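Local coordinates for VP5 (Halorubrum pleomorphic virus 6, PDB 6QGL), which is an envelope protein of an archaeal virus that probably drives fusion of the viral membrane with that of its haloarchaeal host, at residues T163-L168 and F186-G191; V115-Y120 and V173-G178. All blocks are in the same frame, centred on the assembly; numbering follows the deposited sequence.

Contact 1: T163-L168 and F186-G191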
# COMPACT_ATOMS: atom_id res chain seq x y z
N THR A 163 -3.84 -34.37 -5.33
CA THR A 163 -3.24 -33.59 -6.41
C THR A 163 -3.77 -32.16 -6.35
O THR A 163 -4.97 -31.96 -6.14
CB THR A 163 -3.53 -34.29 -7.76
OG1 THR A 163 -2.86 -35.55 -7.78
CG2 THR A 163 -3.11 -33.48 -8.98
N SER A 164 -2.88 -31.18 -6.53
CA SER A 164 -3.26 -29.77 -6.54
C SER A 164 -3.65 -29.35 -7.97
O SER A 164 -2.96 -29.74 -8.92
CB SER A 164 -2.11 -28.90 -6.04
OG SER A 164 -2.44 -27.52 -6.09
N PRO A 165 -4.71 -28.53 -8.14
CA PRO A 165 -5.04 -28.06 -9.50
C PRO A 165 -4.06 -26.99 -9.99
O PRO A 165 -4.08 -26.61 -11.16
CB PRO A 165 -6.46 -27.51 -9.34
CG PRO A 165 -6.53 -27.05 -7.94
CD PRO A 165 -5.62 -27.95 -7.13
N ASN A 166 -3.19 -26.50 -9.08
CA ASN A 166 -2.17 -25.48 -9.32
C ASN A 166 -0.80 -26.06 -9.63
O ASN A 166 -0.44 -27.13 -9.14
CB ASN A 166 -2.03 -24.55 -8.11
CG ASN A 166 -3.30 -24.04 -7.48
OD1 ASN A 166 -4.26 -23.66 -8.16
ND2 ASN A 166 -3.31 -23.99 -6.16
N THR A 167 -0.01 -25.30 -10.41
CA THR A 167 1.37 -25.60 -10.78
C THR A 167 2.13 -24.27 -10.75
O THR A 167 1.72 -23.32 -11.43
CB THR A 167 1.46 -26.28 -12.16
OG1 THR A 167 0.49 -27.32 -12.27
CG2 THR A 167 2.85 -26.85 -12.44
N LEU A 168 3.19 -24.19 -9.93
CA LEU A 168 4.03 -22.99 -9.84
C LEU A 168 5.24 -23.24 -10.73
O LEU A 168 6.14 -23.99 -10.36
CB LEU A 168 4.45 -22.65 -8.39
CG LEU A 168 3.35 -22.51 -7.33
CD1 LEU A 168 3.91 -21.94 -6.04
CD2 LEU A 168 2.20 -21.64 -7.80
N PHE A 186 1.95 -18.70 -12.39
CA PHE A 186 0.83 -19.44 -11.82
C PHE A 186 -0.01 -20.11 -12.90
O PHE A 186 -0.66 -19.42 -13.69
CB PHE A 186 -0.03 -18.52 -10.93
CG PHE A 186 -1.21 -19.24 -10.34
CD1 PHE A 186 -1.07 -20.05 -9.21
CD2 PHE A 186 -2.47 -19.15 -10.92
CE1 PHE A 186 -2.16 -20.74 -8.68
CE2 PHE A 186 -3.55 -19.85 -10.40
CZ PHE A 186 -3.39 -20.64 -9.28
N ARG A 187 -0.05 -21.45 -12.89
CA ARG A 187 -0.88 -22.25 -13.78
C ARG A 187 -1.94 -22.94 -12.92
O ARG A 187 -1.63 -23.42 -11.83
CB ARG A 187 -0.04 -23.28 -14.57
CG ARG A 187 -0.86 -24.18 -15.49
CD ARG A 187 0.01 -24.95 -16.47
NE ARG A 187 -0.77 -25.88 -17.29
CZ ARG A 187 -1.37 -25.57 -18.43
NH1 ARG A 187 -2.05 -26.48 -19.11
NH2 ARG A 187 -1.30 -24.33 -18.91
N HIS A 188 -3.19 -22.97 -13.40
CA HIS A 188 -4.33 -23.61 -12.74
C HIS A 188 -5.16 -24.37 -13.76
O HIS A 188 -5.62 -23.78 -14.74
CB HIS A 188 -5.19 -22.56 -12.00
CG HIS A 188 -6.40 -23.14 -11.33
ND1 HIS A 188 -6.33 -23.70 -10.07
CD2 HIS A 188 -7.68 -23.22 -11.77
CE1 HIS A 188 -7.56 -24.11 -9.79
NE2 HIS A 188 -8.41 -23.83 -10.78
N ASN A 189 -5.36 -25.67 -13.51
CA ASN A 189 -6.19 -26.55 -14.34
C ASN A 189 -7.14 -27.33 -13.43
O ASN A 189 -6.68 -28.00 -12.49
CB ASN A 189 -5.33 -27.51 -15.18
CG ASN A 189 -6.12 -28.29 -16.21
OD1 ASN A 189 -7.11 -27.80 -16.77
ND2 ASN A 189 -5.69 -29.51 -16.49
N THR A 190 -8.45 -27.25 -13.70
CA THR A 190 -9.50 -27.92 -12.92
C THR A 190 -9.45 -29.46 -13.03
O THR A 190 -9.99 -30.14 -12.16
CB THR A 190 -10.89 -27.36 -13.25
OG1 THR A 190 -11.16 -27.56 -14.64
CG2 THR A 190 -11.03 -25.89 -12.88
N GLY A 191 -8.80 -29.98 -14.07
CA GLY A 191 -8.60 -31.42 -14.23
C GLY A 191 -9.27 -32.12 -15.40
O GLY A 191 -8.97 -33.29 -15.65
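Antiparallel pairing in the open end of the 166-174/180-189 beta hairpin defines this contact: the axes of 166-168 and 186-189 approach to 4.7 Å with their directions 160° apart. T167 and R187 form the hydrogen-bonded pair, flanked by the non-hydrogen-bonded pairs N166-H188 and L168-F186. Two backbone bonds join T167 and R187; R187 N reaches T167 O nearly along the C=O axis, whereas T167 N sits above the carbonyl plane of R187. A further backbone bond, N189 N to P165 O (2.8 Å), is almost straight at 174° and lies in the carbonyl plane, extending the pairing to the residue before the strand.

Among side chains, the H188 ring, its CG anti to the backbone N, gives ND1-H to N166 OD1 at 2.8 Å, in the carbonyl plane of the amide and in the ring plane. The amide and imidazole planes are nevertheless 42° apart. The amide ND2 bonds E131 of helix 97-140, and S164 OG, which accepts from N166 N in an ST turn, also bonds E131.

Apolar and ring contacts complete the interface. P165 lies alongside H188, its CB and CG each 3.6 Å from H188 CE1, while L168 CD2 meets the edge of the F186 ring, 3.9 Å from CD1. The N166 amide crosses the F186 ring obliquely, with OD1 3.3 Å from CZ. F151 stacks on H188.

The ND1 bond, with the F151 stack, would help hold the imidazole in this rotation, and N166, gripped through both OD1 and ND2, couples the hairpin to the acidic E131 of the long helix.

Contact 2: V115-Y120 and V173-G178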
# COMPACT_ATOMS: atom_id res chain seq x y z
N VAL A 115 14.00 -2.79 -7.31
CA VAL A 115 12.58 -2.48 -7.50
C VAL A 115 11.84 -3.69 -8.09
O VAL A 115 10.81 -4.10 -7.54
CB VAL A 115 12.37 -1.17 -8.32
CG1 VAL A 115 10.90 -0.92 -8.63
CG2 VAL A 115 12.97 0.03 -7.59
N ARG A 116 12.38 -4.28 -9.18
CA ARG A 116 11.78 -5.44 -9.84
C ARG A 116 11.77 -6.67 -8.95
O ARG A 116 10.73 -7.31 -8.84
CB ARG A 116 12.46 -5.75 -11.17
CG ARG A 116 12.09 -4.78 -12.26
CD ARG A 116 12.30 -5.38 -13.63
NE ARG A 116 12.22 -4.35 -14.65
CZ ARG A 116 11.11 -4.00 -15.29
NH1 ARG A 116 9.97 -4.63 -15.05
NH2 ARG A 116 11.14 -3.03 -16.19
N THR A 117 12.91 -6.99 -8.30
CA THR A 117 13.04 -8.13 -7.38
C THR A 117 12.00 -8.04 -6.27
O THR A 117 11.32 -9.03 -6.02
CB THR A 117 14.49 -8.29 -6.87
OG1 THR A 117 15.35 -8.52 -7.98
CG2 THR A 117 14.65 -9.45 -5.90
N ASN A 118 11.83 -6.84 -5.66
CA ASN A 118 10.84 -6.62 -4.59
C ASN A 118 9.42 -6.88 -5.08
O ASN A 118 8.65 -7.55 -4.40
CB ASN A 118 10.95 -5.21 -4.02
CG ASN A 118 12.20 -4.94 -3.24
OD1 ASN A 118 12.95 -5.85 -2.85
ND2 ASN A 118 12.46 -3.68 -3.02
N PHE A 119 9.10 -6.36 -6.28
CA PHE A 119 7.80 -6.50 -6.92
C PHE A 119 7.49 -7.97 -7.23
O PHE A 119 6.43 -8.46 -6.82
CB PHE A 119 7.73 -5.62 -8.18
CG PHE A 119 6.43 -5.70 -8.95
CD1 PHE A 119 5.27 -5.14 -8.44
CD2 PHE A 119 6.39 -6.31 -10.20
CE1 PHE A 119 4.07 -5.23 -9.15
CE2 PHE A 119 5.19 -6.39 -10.91
CZ PHE A 119 4.04 -5.84 -10.39
N TYR A 120 8.42 -8.69 -7.90
CA TYR A 120 8.24 -10.11 -8.23
C TYR A 120 8.26 -11.01 -7.01
O TYR A 120 7.58 -12.03 -7.01
CB TYR A 120 9.24 -10.59 -9.29
CG TYR A 120 9.26 -9.80 -10.58
CD1 TYR A 120 8.07 -9.39 -11.18
CD2 TYR A 120 10.46 -9.53 -11.23
CE1 TYR A 120 8.08 -8.66 -12.36
CE2 TYR A 120 10.48 -8.80 -12.42
CZ TYR A 120 9.29 -8.38 -12.98
OH TYR A 120 9.31 -7.66 -14.15
N VAL A 173 13.72 -14.51 -15.32
CA VAL A 173 13.66 -13.07 -15.61
C VAL A 173 15.12 -12.60 -15.65
O VAL A 173 15.89 -12.92 -14.74
CB VAL A 173 12.81 -12.31 -14.54
CG1 VAL A 173 12.98 -10.79 -14.66
CG2 VAL A 173 11.34 -12.69 -14.65
N SER A 174 15.51 -11.90 -16.72
CA SER A 174 16.87 -11.39 -16.85
C SER A 174 16.96 -10.01 -16.23
O SER A 174 16.48 -9.03 -16.81
CB SER A 174 17.33 -11.39 -18.31
OG SER A 174 17.42 -12.72 -18.80
N MET A 175 17.51 -9.95 -15.00
CA MET A 175 17.67 -8.71 -14.25
C MET A 175 18.74 -7.83 -14.91
O MET A 175 19.71 -8.38 -15.45
CB MET A 175 17.96 -8.97 -12.76
CG MET A 175 16.74 -9.46 -11.98
SD MET A 175 15.33 -8.32 -12.02
CE MET A 175 14.15 -9.23 -11.08
N PRO A 176 18.57 -6.49 -14.93
CA PRO A 176 19.55 -5.63 -15.61
C PRO A 176 20.99 -5.71 -15.12
O PRO A 176 21.89 -5.33 -15.86
CB PRO A 176 18.99 -4.22 -15.42
CG PRO A 176 17.56 -4.41 -15.11
CD PRO A 176 17.46 -5.69 -14.37
N ASP A 177 21.22 -6.20 -13.88
CA ASP A 177 22.57 -6.32 -13.32
C ASP A 177 23.32 -7.60 -13.79
O ASP A 177 24.42 -7.88 -13.31
CB ASP A 177 22.55 -6.19 -11.79
CG ASP A 177 21.83 -7.29 -11.04
OD1 ASP A 177 21.08 -8.06 -11.69
OD2 ASP A 177 22.00 -7.38 -9.81
N GLY A 178 22.72 -8.32 -14.73
CA GLY A 178 23.29 -9.54 -15.30
C GLY A 178 22.88 -10.83 -14.63
O GLY A 178 23.21 -11.91 -15.13
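Strand 166-174 ends here against helix 97-140, and the chain then enters a type I beta turn, M175-G178, that leads to strand 180-189 of the same hairpin. V173, the first residue of 173-178 to touch 115-120, has CG1 anti to its backbone N (chi1 168°), which places that methyl 3.9 Å from Y120 CE2. M175 has more of its surface buried by 115-120 than any other residue of 173-178. Its chain bends at chi2 (-59°) and then runs extended through chi3 (178°), carrying the thioether between R116, T117 and Y120. SD lies 3.9 Å from R116 CB. CE approaches the Y120 ring at its edge, in plane, 3.7 Å from CD2. The methionine and tyrosine side chains run past one another head to tail. P176 and D177 continue the turn, P176 resting on D109, E112 and T113 one to two helical turns earlier, and G178 N closes it on M175 O at 3.1 Å.

On the helix, R116 NH1 donates to Y120 OH; R116 NH2 makes a salt bridge to D240 and NE one to E112, while Y120 OH is hydrogen-bonded to E236. T117 OG1, bonded to T113 O, lies 3.4 Å from M175 CE.

In the fold
From the N terminus, the chain first supplies 115-120 within helix 97-140, then 163-168 at the start of strand 166-174, next 173-178 at that strand's other end, and finally 186-191 at the end of strand 180-189. Contact 2 therefore closes a loop of 52 residues and contact 1 one of 17; the loops cross, because 173-178 lies between the two segments of contact 1 while 115-120 precedes both, so the segments alternate. The centres are 26 Å apart and the nearest atoms about 10 Å, without touching. Contact 1 zips the hairpin at its open end, whereas contact 2 seats its turn end on helix 97-140, tying the four-stranded antiparallel sheet to the helical part of the fold.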